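Local coordinates for protein pyridoxamine 5-phosphate-dependent dehydrase (Escherichia coli, PDB 3B8X) that removes the C3'-hydroxyl of GDP-4-keto-6-deoxy-D-mannose by a combined transamination and deoxygenation, a vitamin B6-dependent step in making the O-antigen sugar L-colitose, at residues B[275-286]-B[297-308]. The protein carries 1 engineered substitution. Residues are numbered along the deposited sequence; the frame is centred on the assembly and turned at random.
Sequences RRKNAEYFLDKF and ETGESSWFGFSF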
ATOM      1  N   ARG B 275      17.928 -24.416  -4.220  1.00  5.65           N
ATOM      2  CA  ARG B 275      18.709 -23.224  -3.932  1.00  9.21           C
ATOM      3  C   ARG B 275      19.900 -23.549  -3.039  1.00 31.51           C
ATOM      4  O   ARG B 275      20.991 -23.036  -3.256  1.00 16.84           O
ATOM      5  CB  ARG B 275      17.853 -22.192  -3.219  1.00  8.67           C
ATOM      6  CG  ARG B 275      16.897 -21.456  -4.127  1.00 15.22           C
ATOM      7  CD  ARG B 275      16.204 -20.417  -3.302  1.00  6.85           C
ATOM      8  NE  ARG B 275      15.380 -19.565  -4.138  1.00 11.88           N
ATOM      9  CZ  ARG B 275      15.753 -18.363  -4.529  1.00 16.65           C
ATOM     10  NH1 ARG B 275      16.927 -17.854  -4.148  1.00 14.95           N
ATOM     11  NH2 ARG B 275      14.954 -17.697  -5.332  1.00  1.00           N
ATOM     12  N   ARG B 276      19.693 -24.329  -1.985  1.00 12.74           N
ATOM     13  CA  ARG B 276      20.852 -24.703  -1.150  1.00 20.24           C
ATOM     14  C   ARG B 276      21.852 -25.594  -1.903  1.00 17.00           C
ATOM     15  O   ARG B 276      23.069 -25.475  -1.717  1.00 21.87           O
ATOM     16  CB  ARG B 276      20.460 -25.289   0.229  1.00 12.75           C
ATOM     17  CG  ARG B 276      19.844 -24.238   1.162  1.00 13.60           C
ATOM     18  CD  ARG B 276      19.072 -24.850   2.356  1.00 17.15           C
ATOM     19  NE  ARG B 276      20.009 -25.639   3.133  1.00 13.11           N
ATOM     20  CZ  ARG B 276      21.069 -25.128   3.753  1.00 40.93           C
ATOM     21  NH1 ARG B 276      21.307 -23.819   3.728  1.00 18.99           N
ATOM     22  NH2 ARG B 276      21.899 -25.937   4.392  1.00 32.15           N
ATOM     23  N   LYS B 277      21.383 -26.479  -2.784  1.00 10.99           N
ATOM     24  CA  LYS B 277      22.388 -27.280  -3.504  1.00  9.21           C
ATOM     25  C   LYS B 277      23.165 -26.355  -4.433  1.00 18.72           C
ATOM     26  O   LYS B 277      24.366 -26.505  -4.621  1.00 12.72           O
ATOM     27  CB  LYS B 277      21.765 -28.412  -4.304  1.00  9.12           C
ATOM     28  CG  LYS B 277      22.788 -29.422  -4.759  1.00 44.09           C
ATOM     29  CD  LYS B 277      22.352 -30.846  -4.468  1.00 71.05           C
ATOM     30  CE  LYS B 277      23.382 -31.841  -5.012  1.00 99.89           C
ATOM     31  NZ  LYS B 277      22.987 -32.487  -6.309  1.00 99.89           N
ATOM     32  N   ASN B 278      22.494 -25.328  -4.933  1.00 13.35           N
ATOM     33  CA  ASN B 278      23.203 -24.421  -5.824  1.00 12.13           C
ATOM     34  C   ASN B 278      24.248 -23.742  -4.982  1.00 14.18           C
ATOM     35  O   ASN B 278      25.345 -23.473  -5.440  1.00 12.34           O
ATOM     36  CB  ASN B 278      22.272 -23.337  -6.385  1.00 14.91           C
ATOM     37  CG  ASN B 278      21.413 -23.836  -7.533  1.00 20.85           C
ATOM     38  OD1 ASN B 278      21.787 -24.756  -8.267  1.00 19.02           O
ATOM     39  ND2 ASN B 278      20.250 -23.213  -7.703  1.00 11.63           N
ATOM     40  N   ALA B 279      23.874 -23.429  -3.754  1.00 12.04           N
ATOM     41  CA  ALA B 279      24.780 -22.693  -2.872  1.00 23.31           C
ATOM     42  C   ALA B 279      25.995 -23.558  -2.566  1.00 14.86           C
ATOM     43  O   ALA B 279      27.098 -23.063  -2.422  1.00 12.40           O
ATOM     44  CB  ALA B 279      24.062 -22.267  -1.586  1.00  5.41           C
ATOM     45  N   GLU B 280      25.784 -24.861  -2.472  1.00 12.78           N
ATOM     46  CA  GLU B 280      26.882 -25.744  -2.153  1.00 15.73           C
ATOM     47  C   GLU B 280      27.923 -25.746  -3.251  1.00 13.02           C
ATOM     48  O   GLU B 280      29.120 -25.638  -2.996  1.00  7.99           O
ATOM     49  CB  GLU B 280      26.350 -27.151  -1.948  1.00 23.10           C
ATOM     50  CG  GLU B 280      27.390 -28.240  -1.979  1.00 16.55           C
ATOM     51  CD  GLU B 280      26.707 -29.584  -1.915  1.00 99.89           C
ATOM     52  OE1 GLU B 280      26.199 -30.063  -2.954  1.00 48.96           O
ATOM     53  OE2 GLU B 280      26.610 -30.118  -0.796  1.00 36.80           O
ATOM     54  N   TYR B 281      27.462 -25.844  -4.486  1.00 19.26           N
ATOM     55  CA  TYR B 281      28.356 -25.832  -5.633  1.00 23.41           C
ATOM     56  C   TYR B 281      29.071 -24.475  -5.760  1.00  7.46           C
ATOM     57  O   TYR B 281      30.292 -24.367  -5.947  1.00 14.73           O
ATOM     58  CB  TYR B 281      27.503 -26.116  -6.869  1.00 19.38           C
ATOM     59  CG  TYR B 281      28.336 -26.376  -8.083  1.00 23.75           C
ATOM     60  CD1 TYR B 281      29.140 -27.504  -8.130  1.00 22.57           C
ATOM     61  CD2 TYR B 281      28.391 -25.464  -9.146  1.00 14.81           C
ATOM     62  CE1 TYR B 281      29.927 -27.771  -9.221  1.00 34.09           C
ATOM     63  CE2 TYR B 281      29.192 -25.708 -10.225  1.00 14.12           C
ATOM     64  CZ  TYR B 281      29.960 -26.879 -10.262  1.00  8.59           C
ATOM     65  OH  TYR B 281      30.756 -27.167 -11.360  1.00 14.11           O
ATOM     66  N   PHE B 282      28.283 -23.422  -5.612  1.00  9.23           N
ATOM     67  CA  PHE B 282      28.826 -22.055  -5.654  1.00  5.66           C
ATOM     68  C   PHE B 282      30.003 -21.892  -4.659  1.00 22.49           C
ATOM     69  O   PHE B 282      31.100 -21.429  -5.026  1.00 15.39           O
ATOM     70  CB  PHE B 282      27.699 -21.066  -5.276  1.00 12.72           C
ATOM     71  CG  PHE B 282      28.172 -19.640  -5.090  1.00 11.92           C
ATOM     72  CD1 PHE B 282      28.586 -18.887  -6.188  1.00  9.31           C
ATOM     73  CD2 PHE B 282      28.237 -19.082  -3.817  1.00  6.10           C
ATOM     74  CE1 PHE B 282      29.060 -17.560  -6.020  1.00 10.57           C
ATOM     75  CE2 PHE B 282      28.713 -17.780  -3.617  1.00  7.07           C
ATOM     76  CZ  PHE B 282      29.144 -17.020  -4.717  1.00 23.93           C
ATOM     77  N   LEU B 283      29.764 -22.284  -3.402  1.00 17.77           N
ATOM     78  CA  LEU B 283      30.775 -22.162  -2.366  1.00 13.23           C
ATOM     79  C   LEU B 283      31.990 -23.011  -2.724  1.00 20.88           C
ATOM     80  O   LEU B 283      33.141 -22.593  -2.550  1.00 16.20           O
ATOM     81  CB  LEU B 283      30.224 -22.564  -0.992  1.00 11.43           C
ATOM     82  CG  LEU B 283      29.200 -21.561  -0.420  1.00 13.82           C
ATOM     83  CD1 LEU B 283      28.559 -22.009   0.907  1.00 26.88           C
ATOM     84  CD2 LEU B 283      29.720 -20.085  -0.349  1.00  2.74           C
ATOM     85  N   ASP B 284      31.739 -24.206  -3.232  1.00 22.51           N
ATOM     86  CA  ASP B 284      32.849 -25.076  -3.566  1.00 17.84           C
ATOM     87  C   ASP B 284      33.617 -24.430  -4.714  1.00 22.88           C
ATOM     88  O   ASP B 284      34.847 -24.447  -4.781  1.00 15.16           O
ATOM     89  CB  ASP B 284      32.335 -26.449  -3.968  1.00 20.00           C
ATOM     90  CG  ASP B 284      33.338 -27.226  -4.779  1.00 47.82           C
ATOM     91  OD1 ASP B 284      34.491 -27.371  -4.309  1.00 47.91           O
ATOM     92  OD2 ASP B 284      32.987 -27.682  -5.888  1.00 99.89           O
ATOM     93  N   LYS B 285      32.893 -23.791  -5.613  1.00 18.01           N
ATOM     94  CA  LYS B 285      33.584 -23.152  -6.717  1.00 11.08           C
ATOM     95  C   LYS B 285      34.330 -21.829  -6.467  1.00 19.88           C
ATOM     96  O   LYS B 285      35.249 -21.463  -7.224  1.00 12.85           O
ATOM     97  CB  LYS B 285      32.597 -22.974  -7.868  1.00 21.58           C
ATOM     98  CG  LYS B 285      32.275 -24.262  -8.528  1.00 26.50           C
ATOM     99  CD  LYS B 285      32.751 -24.115  -9.942  1.00 27.78           C
ATOM    100  CE  LYS B 285      33.681 -25.222 -10.340  1.00 75.44           C
ATOM    101  NZ  LYS B 285      33.967 -25.014 -11.781  1.00 38.88           N
ATOM    102  N   PHE B 286      33.865 -21.064  -5.483  1.00 14.39           N
ATOM    103  CA  PHE B 286      34.451 -19.769  -5.187  1.00 31.49           C
ATOM    104  C   PHE B 286      35.150 -19.728  -3.830  1.00 24.79           C
ATOM    105  O   PHE B 286      35.534 -18.650  -3.361  1.00 25.25           O
ATOM    106  CB  PHE B 286      33.331 -18.719  -5.207  1.00 19.55           C
ATOM    107  CG  PHE B 286      32.892 -18.330  -6.592  1.00 18.65           C
ATOM    108  CD1 PHE B 286      31.897 -19.045  -7.234  1.00 11.04           C
ATOM    109  CD2 PHE B 286      33.500 -17.275  -7.259  1.00 18.76           C
ATOM    110  CE1 PHE B 286      31.492 -18.686  -8.502  1.00  6.70           C
ATOM    111  CE2 PHE B 286      33.118 -16.938  -8.556  1.00 11.93           C
ATOM    112  CZ  PHE B 286      32.111 -17.639  -9.163  1.00 14.17           C
ATOM    113  N   GLU B 297      27.720 -18.227   5.933  1.00 13.59           N
ATOM    114  CA  GLU B 297      26.422 -18.719   6.364  1.00  6.93           C
ATOM    115  C   GLU B 297      26.225 -18.857   7.874  1.00 19.25           C
ATOM    116  O   GLU B 297      27.075 -19.414   8.565  1.00 15.12           O
ATOM    117  CB  GLU B 297      26.194 -20.111   5.756  1.00 10.92           C
ATOM    118  CG  GLU B 297      24.806 -20.687   6.085  1.00 18.76           C
ATOM    119  CD  GLU B 297      24.516 -21.912   5.275  1.00 23.24           C
ATOM    120  OE1 GLU B 297      25.500 -22.589   4.925  1.00 26.95           O
ATOM    121  OE2 GLU B 297      23.343 -22.188   4.946  1.00 13.39           O
ATOM    122  N   THR B 298      25.062 -18.419   8.349  1.00  9.53           N
ATOM    123  CA  THR B 298      24.640 -18.597   9.752  1.00  9.12           C
ATOM    124  C   THR B 298      23.421 -19.563   9.682  1.00  7.83           C
ATOM    125  O   THR B 298      22.637 -19.488   8.742  1.00 21.54           O
ATOM    126  CB  THR B 298      24.250 -17.229  10.361  1.00 10.59           C
ATOM    127  OG1 THR B 298      25.427 -16.418  10.426  1.00 13.07           O
ATOM    128  CG2 THR B 298      23.712 -17.392  11.790  1.00  5.29           C
ATOM    129  N   GLY B 299      23.313 -20.545  10.589  1.00 17.92           N
ATOM    130  CA  GLY B 299      22.210 -21.530  10.548  1.00 10.79           C
ATOM    131  C   GLY B 299      22.081 -22.191   9.174  1.00 30.71           C
ATOM    132  O   GLY B 299      23.067 -22.646   8.579  1.00 18.78           O
ATOM    133  N   GLU B 300      20.859 -22.260   8.666  1.00 15.00           N
ATOM    134  CA  GLU B 300      20.626 -22.793   7.329  1.00 12.72           C
ATOM    135  C   GLU B 300      20.032 -21.705   6.427  1.00  6.47           C
ATOM    136  O   GLU B 300      18.858 -21.367   6.529  1.00 19.13           O
ATOM    137  CB  GLU B 300      19.762 -24.038   7.370  1.00 18.86           C
ATOM    138  CG  GLU B 300      20.524 -25.204   7.963  1.00 14.71           C
ATOM    139  CD  GLU B 300      19.820 -26.528   7.770  1.00 99.89           C
ATOM    140  OE1 GLU B 300      19.037 -26.630   6.800  1.00 99.89           O
ATOM    141  OE2 GLU B 300      20.044 -27.454   8.588  1.00 99.89           O
ATOM    142  N   SER B 301      20.895 -21.055   5.672  1.00 19.62           N
ATOM    143  CA  SER B 301      20.471 -19.960   4.815  1.00  8.40           C
ATOM    144  C   SER B 301      19.566 -20.429   3.678  1.00 11.14           C
ATOM    145  O   SER B 301      19.648 -21.573   3.226  1.00  8.23           O
ATOM    146  CB  SER B 301      21.741 -19.288   4.262  1.00 13.23           C
ATOM    147  OG  SER B 301      21.481 -18.297   3.295  1.00  9.01           O
ATOM    148  N   SER B 302      18.672 -19.552   3.208  1.00  7.19           N
ATOM    149  CA  SER B 302      17.826 -19.922   2.072  1.00 16.46           C
ATOM    150  C   SER B 302      18.437 -19.316   0.811  1.00 15.96           C
ATOM    151  O   SER B 302      17.863 -19.412  -0.271  1.00  7.80           O
ATOM    152  CB  SER B 302      16.341 -19.520   2.231  1.00  8.38           C
ATOM    153  OG  SER B 302      16.178 -18.141   2.572  1.00  8.56           O
ATOM    154  N   TRP B 303      19.619 -18.712   0.938  1.00 16.67           N
ATOM    155  CA  TRP B 303      20.390 -18.244  -0.220  1.00 13.19           C
ATOM    156  C   TRP B 303      19.582 -17.525  -1.280  1.00 12.34           C
ATOM    157  O   TRP B 303      19.380 -18.042  -2.390  1.00 14.33           O
ATOM    158  CB  TRP B 303      21.120 -19.449  -0.866  1.00 11.63           C
ATOM    159  CG  TRP B 303      22.164 -20.037   0.060  1.00 13.98           C
ATOM    160  CD1 TRP B 303      22.033 -21.132   0.884  1.00 12.52           C
ATOM    161  CD2 TRP B 303      23.461 -19.484   0.337  1.00 22.53           C
ATOM    162  NE1 TRP B 303      23.178 -21.299   1.646  1.00  9.47           N
ATOM    163  CE2 TRP B 303      24.061 -20.295   1.338  1.00 32.69           C
ATOM    164  CE3 TRP B 303      24.183 -18.384  -0.178  1.00  7.35           C
ATOM    165  CZ2 TRP B 303      25.355 -20.055   1.819  1.00 11.66           C
ATOM    166  CZ3 TRP B 303      25.499 -18.153   0.293  1.00  8.79           C
ATOM    167  CH2 TRP B 303      26.066 -18.999   1.272  1.00 16.24           C
ATOM    168  N   PHE B 304      19.204 -16.287  -0.998  1.00  9.32           N
ATOM    169  CA  PHE B 304      18.357 -15.528  -1.904  1.00 19.88           C
ATOM    170  C   PHE B 304      19.121 -15.244  -3.191  1.00 12.06           C
ATOM    171  O   PHE B 304      18.570 -15.267  -4.303  1.00 10.47           O
ATOM    172  CB  PHE B 304      17.965 -14.238  -1.175  1.00 15.82           C
ATOM    173  CG  PHE B 304      17.262 -13.241  -2.034  1.00 13.72           C
ATOM    174  CD1 PHE B 304      15.869 -13.236  -2.111  1.00 10.20           C
ATOM    175  CD2 PHE B 304      18.002 -12.285  -2.710  1.00 15.48           C
ATOM    176  CE1 PHE B 304      15.211 -12.284  -2.890  1.00 14.13           C
ATOM    177  CE2 PHE B 304      17.394 -11.342  -3.511  1.00 12.29           C
ATOM    178  CZ  PHE B 304      15.975 -11.326  -3.609  1.00 12.00           C
ATOM    179  N   GLY B 305      20.401 -14.952  -3.020  1.00  4.54           N
ATOM    180  CA  GLY B 305      21.312 -14.656  -4.122  1.00  5.44           C
ATOM    181  C   GLY B 305      22.730 -14.937  -3.671  1.00 11.89           C
ATOM    182  O   GLY B 305      22.957 -15.285  -2.524  1.00 11.28           O
ATOM    183  N   PHE B 306      23.685 -14.737  -4.561  1.00 12.11           N
ATOM    184  CA  PHE B 306      25.095 -14.979  -4.280  1.00 11.98           C
ATOM    185  C   PHE B 306      25.909 -13.695  -4.259  1.00  3.78           C
ATOM    186  O   PHE B 306      26.233 -13.128  -5.324  1.00  9.91           O
ATOM    187  CB  PHE B 306      25.617 -15.885  -5.401  1.00  9.81           C
ATOM    188  CG  PHE B 306      25.027 -17.252  -5.361  1.00 14.51           C
ATOM    189  CD1 PHE B 306      24.477 -17.830  -6.506  1.00 20.71           C
ATOM    190  CD2 PHE B 306      24.973 -17.939  -4.146  1.00 12.63           C
ATOM    191  CE1 PHE B 306      23.983 -19.134  -6.462  1.00 10.61           C
ATOM    192  CE2 PHE B 306      24.454 -19.235  -4.065  1.00  7.14           C
ATOM    193  CZ  PHE B 306      23.917 -19.802  -5.231  1.00  3.89           C
ATOM    194  N   SER B 307      26.313 -13.270  -3.059  1.00 11.05           N
ATOM    195  CA  SER B 307      27.061 -12.036  -2.925  1.00  6.42           C
ATOM    196  C   SER B 307      28.557 -12.257  -3.118  1.00  5.59           C
ATOM    197  O   SER B 307      29.072 -13.353  -2.893  1.00 10.37           O
ATOM    198  CB  SER B 307      26.869 -11.480  -1.508  1.00  8.38           C
ATOM    199  OG  SER B 307      27.458 -12.365  -0.563  1.00  9.79           O
ATOM    200  N   PHE B 308      29.222 -11.170  -3.510  1.00 11.47           N
ATOM    201  CA  PHE B 308      30.679 -11.101  -3.634  1.00 17.02           C
ATOM    202  C   PHE B 308      31.131  -9.780  -3.055  1.00 12.27           C
ATOM    203  O   PHE B 308      30.404  -8.784  -3.115  1.00 13.57           O
ATOM    204  CB  PHE B 308      31.107 -11.043  -5.082  1.00 14.39           C
ATOM    205  CG  PHE B 308      30.910 -12.312  -5.809  1.00 11.22           C
ATOM    206  CD1 PHE B 308      30.082 -12.342  -6.908  1.00  9.79           C
ATOM    207  CD2 PHE B 308      31.534 -13.476  -5.387  1.00 12.62           C
ATOM    208  CE1 PHE B 308      29.889 -13.497  -7.613  1.00 17.46           C
ATOM    209  CE2 PHE B 308      31.317 -14.661  -6.080  1.00 20.06           C
ATOM    210  CZ  PHE B 308      30.486 -14.662  -7.198  1.00 14.90           C
TER
HETATM  211  O   HOH W   1      15.937 -14.845  -5.366  1.00 11.82           O
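With CG trans to N (chi1 172°), the F282 ring is carried out toward the strand, while F306 projects back toward the helix; the two side chains run antiparallel alongside one another in an offset stack. The ring centroids lie 4.2 Å apart, the planes 18° from parallel, and each CB sits over the other ring's face. The far edge of F282 meets F308 (F282 CE1 to F308 CZ 3.4 Å); F308 CE2 and CZ also come over one face of F286, the ring planes inclined to each other, which completes the aromatic cluster. Here the end of helix 255-286 packs on strand 305-310 of the small four-stranded antiparallel sheet in this DegT/DnrJ/EryC1-family enzyme. A279 CB rests on one face of the W303 indole, and L283 CD1 touches its six-membered ring at CZ2 (3.9 Å). R276, bent at chi3 (61°), uses one nitrogen twice: NH1 donates to S301 O on an in-plane lone pair (2.8 Å) and forms a salt bridge with E297 OE2 (2.9 Å). E297 OE2 also accepts from S301 N; S301 OG in turn accepts from W303 N in an ST turn. The extended R275 sends NH1 to W303 O (3.0 Å) and F304 O (3.1 Å), while a water links its NH2 to F304 O. The F304 side chain lies about 4 Å from the bound GDP-perosamine adduct (nearest atoms).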